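Local coordinates for nisin biosynthesis protein nisC (Lactococcus lactis subsp. lactis, PDB 2G0D), which catalyses the cyclisation that forms the thioether rings of the lantibiotic nisin and binds a zinc ion, at residues K241-D254 against L261-D275. Numbering follows the deposited sequence.
Sequences KFELERKKQFLWKD and LKKEKVIREASFIRD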
# COMPACT_ATOMS: atom_id res chain seq x y z
N LYS A 241 17.45 -9.08 12.45
CA LYS A 241 18.46 -10.13 12.29
C LYS A 241 19.12 -10.06 10.91
O LYS A 241 20.34 -10.18 10.80
CB LYS A 241 17.89 -11.53 12.53
CG LYS A 241 18.92 -12.55 13.07
CD LYS A 241 19.07 -12.41 14.61
CE LYS A 241 19.90 -13.52 15.23
NZ LYS A 241 21.38 -13.36 14.98
N PHE A 242 18.32 -9.87 9.87
CA PHE A 242 18.83 -9.98 8.51
C PHE A 242 19.23 -8.63 7.86
O PHE A 242 19.62 -8.60 6.69
CB PHE A 242 17.88 -10.81 7.63
CG PHE A 242 17.82 -12.28 8.03
CD1 PHE A 242 16.76 -12.78 8.77
CD2 PHE A 242 18.85 -13.16 7.66
CE1 PHE A 242 16.71 -14.14 9.14
CE2 PHE A 242 18.81 -14.51 8.03
CZ PHE A 242 17.74 -15.00 8.77
N GLU A 243 19.15 -7.54 8.63
CA GLU A 243 19.63 -6.23 8.17
C GLU A 243 21.08 -6.33 7.71
O GLU A 243 21.91 -6.97 8.37
CB GLU A 243 19.53 -5.17 9.26
CG GLU A 243 19.99 -3.80 8.78
CD GLU A 243 19.98 -2.72 9.87
OE1 GLU A 243 19.57 -2.98 11.02
OE2 GLU A 243 20.38 -1.58 9.54
N LEU A 244 21.39 -5.71 6.56
CA LEU A 244 22.77 -5.70 6.06
C LEU A 244 23.65 -4.78 6.92
O LEU A 244 23.15 -3.96 7.70
CB LEU A 244 22.85 -5.35 4.57
CG LEU A 244 22.07 -6.28 3.64
CD1 LEU A 244 22.10 -5.78 2.18
CD2 LEU A 244 22.59 -7.72 3.75
N GLU A 245 24.95 -4.92 6.75
CA GLU A 245 25.87 -4.45 7.77
C GLU A 245 26.83 -3.40 7.21
O GLU A 245 27.13 -3.40 6.01
CB GLU A 245 26.61 -5.65 8.37
CG GLU A 245 25.77 -6.40 9.42
CD GLU A 245 26.18 -7.86 9.66
OE1 GLU A 245 25.45 -8.53 10.44
OE2 GLU A 245 27.19 -8.35 9.08
N ARG A 246 27.26 -2.51 8.11
CA ARG A 246 28.34 -1.55 7.84
C ARG A 246 27.98 -0.56 6.70
O ARG A 246 26.99 0.17 6.82
CB ARG A 246 29.68 -2.27 7.59
CG ARG A 246 30.12 -3.30 8.67
CD ARG A 246 30.82 -2.68 9.87
NE ARG A 246 32.30 -2.65 9.80
CZ ARG A 246 33.01 -1.82 9.05
NH1 ARG A 246 34.32 -1.84 9.07
NH2 ARG A 246 32.41 -0.95 8.25
N LYS A 247 28.76 -0.55 5.62
CA LYS A 247 28.50 0.29 4.44
C LYS A 247 27.10 0.07 3.87
O LYS A 247 26.56 0.95 3.19
CB LYS A 247 29.57 0.07 3.35
CG LYS A 247 31.00 0.21 3.86
CD LYS A 247 32.03 0.29 2.73
CE LYS A 247 32.25 -1.04 2.01
NZ LYS A 247 33.50 -0.97 1.14
N LYS A 248 26.51 -1.08 4.17
CA LYS A 248 25.14 -1.40 3.79
C LYS A 248 24.15 -1.38 4.97
O LYS A 248 23.05 -1.98 4.91
CB LYS A 248 25.10 -2.75 3.10
CG LYS A 248 25.91 -2.81 1.81
CD LYS A 248 25.19 -3.71 0.85
CE LYS A 248 26.12 -4.70 0.23
NZ LYS A 248 26.64 -5.71 1.19
N GLN A 249 24.53 -0.68 6.03
CA GLN A 249 23.60 -0.42 7.13
C GLN A 249 22.30 0.18 6.56
O GLN A 249 22.33 0.97 5.61
CB GLN A 249 24.23 0.51 8.16
CG GLN A 249 23.36 0.75 9.38
CD GLN A 249 24.10 1.47 10.50
OE1 GLN A 249 25.07 2.20 10.26
NE2 GLN A 249 23.62 1.29 11.73
N PHE A 250 21.18 -0.24 7.13
CA PHE A 250 19.82 0.21 6.77
C PHE A 250 19.34 -0.33 5.42
O PHE A 250 18.42 0.22 4.82
CB PHE A 250 19.68 1.74 6.82
CG PHE A 250 20.18 2.36 8.10
CD1 PHE A 250 19.63 2.01 9.32
CD2 PHE A 250 21.20 3.30 8.07
CE1 PHE A 250 20.10 2.59 10.50
CE2 PHE A 250 21.68 3.87 9.26
CZ PHE A 250 21.12 3.51 10.47
N LEU A 251 19.95 -1.43 4.98
CA LEU A 251 19.56 -2.09 3.72
C LEU A 251 19.16 -3.55 3.96
O LEU A 251 19.64 -4.20 4.89
CB LEU A 251 20.67 -2.00 2.66
CG LEU A 251 20.81 -0.64 1.96
CD1 LEU A 251 22.12 -0.53 1.23
CD2 LEU A 251 19.60 -0.32 1.01
N TRP A 252 18.23 -4.03 3.13
CA TRP A 252 17.73 -5.38 3.21
C TRP A 252 17.56 -5.88 1.79
O TRP A 252 17.12 -5.13 0.89
CB TRP A 252 16.35 -5.40 3.89
CG TRP A 252 16.38 -5.26 5.40
CD1 TRP A 252 16.36 -6.28 6.30
CD2 TRP A 252 16.37 -4.04 6.16
NE1 TRP A 252 16.37 -5.77 7.59
CE2 TRP A 252 16.37 -4.41 7.54
CE3 TRP A 252 16.35 -2.68 5.83
CZ2 TRP A 252 16.36 -3.47 8.57
CZ3 TRP A 252 16.35 -1.73 6.87
CH2 TRP A 252 16.37 -2.14 8.23
N LYS A 253 17.90 -7.15 1.57
CA LYS A 253 17.59 -7.82 0.31
C LYS A 253 16.07 -7.98 0.18
O LYS A 253 15.35 -7.99 1.19
CB LYS A 253 18.25 -9.20 0.26
CG LYS A 253 19.76 -9.19 0.39
CD LYS A 253 20.28 -10.58 0.73
CE LYS A 253 20.05 -11.58 -0.38
NZ LYS A 253 20.24 -12.96 0.14
N ASP A 254 15.61 -8.12 -1.06
CA ASP A 254 14.18 -8.27 -1.36
C ASP A 254 13.64 -9.59 -0.82
O ASP A 254 12.46 -9.71 -0.51
CB ASP A 254 13.94 -8.27 -2.87
CG ASP A 254 13.99 -6.88 -3.49
OD1 ASP A 254 14.31 -5.88 -2.81
OD2 ASP A 254 13.71 -6.81 -4.71
N LEU A 261 18.04 -18.23 6.18
CA LEU A 261 17.14 -18.26 7.33
C LEU A 261 17.59 -19.30 8.37
O LEU A 261 17.61 -19.01 9.57
CB LEU A 261 15.69 -18.55 6.87
CG LEU A 261 15.01 -17.47 6.02
CD1 LEU A 261 13.77 -17.98 5.31
CD2 LEU A 261 14.67 -16.29 6.88
N LYS A 262 17.97 -20.49 7.90
CA LYS A 262 18.48 -21.55 8.78
C LYS A 262 19.78 -21.11 9.46
O LYS A 262 19.94 -21.31 10.66
CB LYS A 262 18.70 -22.85 8.01
CG LYS A 262 17.42 -23.55 7.57
CD LYS A 262 17.69 -24.95 6.97
CE LYS A 262 18.03 -25.98 8.05
NZ LYS A 262 18.18 -27.36 7.50
N LYS A 263 20.67 -20.48 8.70
CA LYS A 263 21.93 -19.98 9.26
C LYS A 263 21.72 -18.78 10.20
O LYS A 263 22.48 -18.61 11.15
CB LYS A 263 22.93 -19.63 8.14
CG LYS A 263 24.32 -19.24 8.68
CD LYS A 263 25.49 -19.87 7.93
CE LYS A 263 25.94 -19.01 6.75
NZ LYS A 263 25.50 -17.59 6.88
N GLU A 264 20.69 -17.99 9.92
CA GLU A 264 20.41 -16.72 10.61
C GLU A 264 21.38 -15.60 10.22
O GLU A 264 21.49 -14.59 10.91
CB GLU A 264 20.35 -16.87 12.14
CG GLU A 264 19.22 -17.74 12.70
CD GLU A 264 19.56 -18.33 14.07
OE1 GLU A 264 20.44 -17.76 14.75
OE2 GLU A 264 18.95 -19.36 14.46
N LYS A 265 22.10 -15.79 9.11
CA LYS A 265 22.81 -14.68 8.47
C LYS A 265 22.45 -14.63 6.99
O LYS A 265 22.02 -15.64 6.42
CB LYS A 265 24.35 -14.79 8.56
CG LYS A 265 24.95 -15.65 9.64
CD LYS A 265 26.46 -15.73 9.39
CE LYS A 265 27.14 -16.85 10.17
NZ LYS A 265 27.40 -16.46 11.59
N VAL A 266 22.61 -13.46 6.38
CA VAL A 266 22.69 -13.37 4.92
C VAL A 266 23.92 -14.17 4.44
O VAL A 266 24.98 -14.15 5.09
CB VAL A 266 22.81 -11.89 4.45
CG1 VAL A 266 22.94 -11.80 2.94
CG2 VAL A 266 21.61 -11.08 4.92
N ILE A 267 23.76 -14.88 3.33
CA ILE A 267 24.86 -15.63 2.71
C ILE A 267 25.20 -15.03 1.34
O ILE A 267 26.35 -14.66 1.08
CB ILE A 267 24.54 -17.16 2.57
CG1 ILE A 267 24.07 -17.75 3.91
CG2 ILE A 267 25.76 -17.92 2.04
CD1 ILE A 267 23.59 -19.22 3.84
N ARG A 268 24.20 -14.95 0.47
CA ARG A 268 24.41 -14.41 -0.87
C ARG A 268 23.93 -12.97 -0.90
O ARG A 268 22.83 -12.66 -0.44
CB ARG A 268 23.66 -15.23 -1.93
CG ARG A 268 23.89 -16.76 -1.91
CD ARG A 268 25.34 -17.13 -2.09
NE ARG A 268 25.52 -18.41 -2.78
CZ ARG A 268 25.81 -19.57 -2.20
NH1 ARG A 268 25.97 -19.66 -0.88
NH2 ARG A 268 25.96 -20.66 -2.95
N GLU A 269 24.79 -12.10 -1.43
CA GLU A 269 24.44 -10.71 -1.67
C GLU A 269 23.41 -10.61 -2.80
O GLU A 269 23.35 -11.47 -3.68
CB GLU A 269 25.68 -9.87 -2.01
CG GLU A 269 26.35 -10.21 -3.34
CD GLU A 269 27.47 -9.25 -3.71
OE1 GLU A 269 27.79 -8.34 -2.91
OE2 GLU A 269 28.04 -9.40 -4.81
N ALA A 270 22.59 -9.56 -2.73
CA ALA A 270 21.66 -9.21 -3.81
C ALA A 270 22.39 -8.52 -4.98
O ALA A 270 23.38 -7.78 -4.79
CB ALA A 270 20.56 -8.33 -3.28
N SER A 271 21.89 -8.78 -6.20
CA SER A 271 22.34 -8.08 -7.40
C SER A 271 21.77 -6.67 -7.46
O SER A 271 22.43 -5.74 -7.92
CB SER A 271 21.90 -8.83 -8.66
OG SER A 271 22.80 -9.87 -9.00
N PHE A 272 20.52 -6.54 -6.99
CA PHE A 272 19.78 -5.29 -7.10
C PHE A 272 18.86 -5.09 -5.92
O PHE A 272 17.89 -5.82 -5.73
CB PHE A 272 18.94 -5.27 -8.38
CG PHE A 272 18.26 -3.95 -8.63
CD1 PHE A 272 18.95 -2.90 -9.20
CD2 PHE A 272 16.93 -3.75 -8.25
CE1 PHE A 272 18.34 -1.67 -9.42
CE2 PHE A 272 16.31 -2.52 -8.47
CZ PHE A 272 17.02 -1.48 -9.06
N ILE A 273 19.18 -4.09 -5.10
CA ILE A 273 18.28 -3.60 -4.07
C ILE A 273 17.95 -2.17 -4.50
O ILE A 273 18.79 -1.50 -5.12
CB ILE A 273 18.97 -3.58 -2.69
CG1 ILE A 273 19.47 -4.98 -2.30
CG2 ILE A 273 18.05 -2.97 -1.62
CD1 ILE A 273 20.53 -4.94 -1.20
N ARG A 274 16.74 -1.71 -4.20
CA ARG A 274 16.37 -0.34 -4.52
C ARG A 274 15.70 0.32 -3.32
O ARG A 274 15.28 -0.37 -2.40
CB ARG A 274 15.48 -0.31 -5.76
CG ARG A 274 14.01 -0.58 -5.49
CD ARG A 274 13.24 -0.72 -6.78
NE ARG A 274 13.36 0.46 -7.64
CZ ARG A 274 13.03 0.47 -8.93
NH1 ARG A 274 12.55 -0.63 -9.49
NH2 ARG A 274 13.18 1.58 -9.65
N ASP A 275 15.62 1.65 -3.33
CA ASP A 275 14.87 2.37 -2.29
C ASP A 275 13.51 2.71 -2.85
O ASP A 275 13.38 3.56 -3.74
CB ASP A 275 15.59 3.63 -1.82
CG ASP A 275 16.86 3.32 -1.03
OD1 ASP A 275 16.79 2.51 -0.08
OD2 ASP A 275 17.92 3.91 -1.35
O HOH W 1 14.69 -3.26 -3.36
O HOH W 2 17.29 -7.79 -3.29
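Lys253 reaches across to the backbone of Arg268 in a worked example of how two helix ends and the loops that follow them can be joined by one direct hydrogen bond, apolar side chains and two waters. The Lys253 chain runs extended and then bends at chi3 (65°), which brings NZ 2.7 Å from Arg268 O, in the carbonyl plane, with a C=O...N angle of 157°. On the way CG passes Ala270 CB, and CD lies 3.7 Å from Val266 CG1. The other branch of Val266, CG2, meets Phe242 O and, at about a right angle, Leu244 CD2. Phe242 rests its ring on the end of helix 258-263, CE1 3.7 Å from Leu261 CD2 and Val266 N at the ring edge. Leu244 CD1 meets Ile273 CD1 tip to tip. One water links Asp254 OD1 to Arg274 N, another Asp254 N to Phe272 O. Farther out, Glu260 of helix 258-263 salt-bridges Lys253 and accepts the N-H groups of Ile267 and Arg268, while Asp275 accepts the N-H of Leu316 and pairs with Arg314 of helix 298-314. Such irregular loops connect successive helices of the LanC alpha-toroid; here the Asp254 side chain lies about 9 Å from the zinc ion bound by Cys278, Cys324 and His325, and Arg274 touches His325.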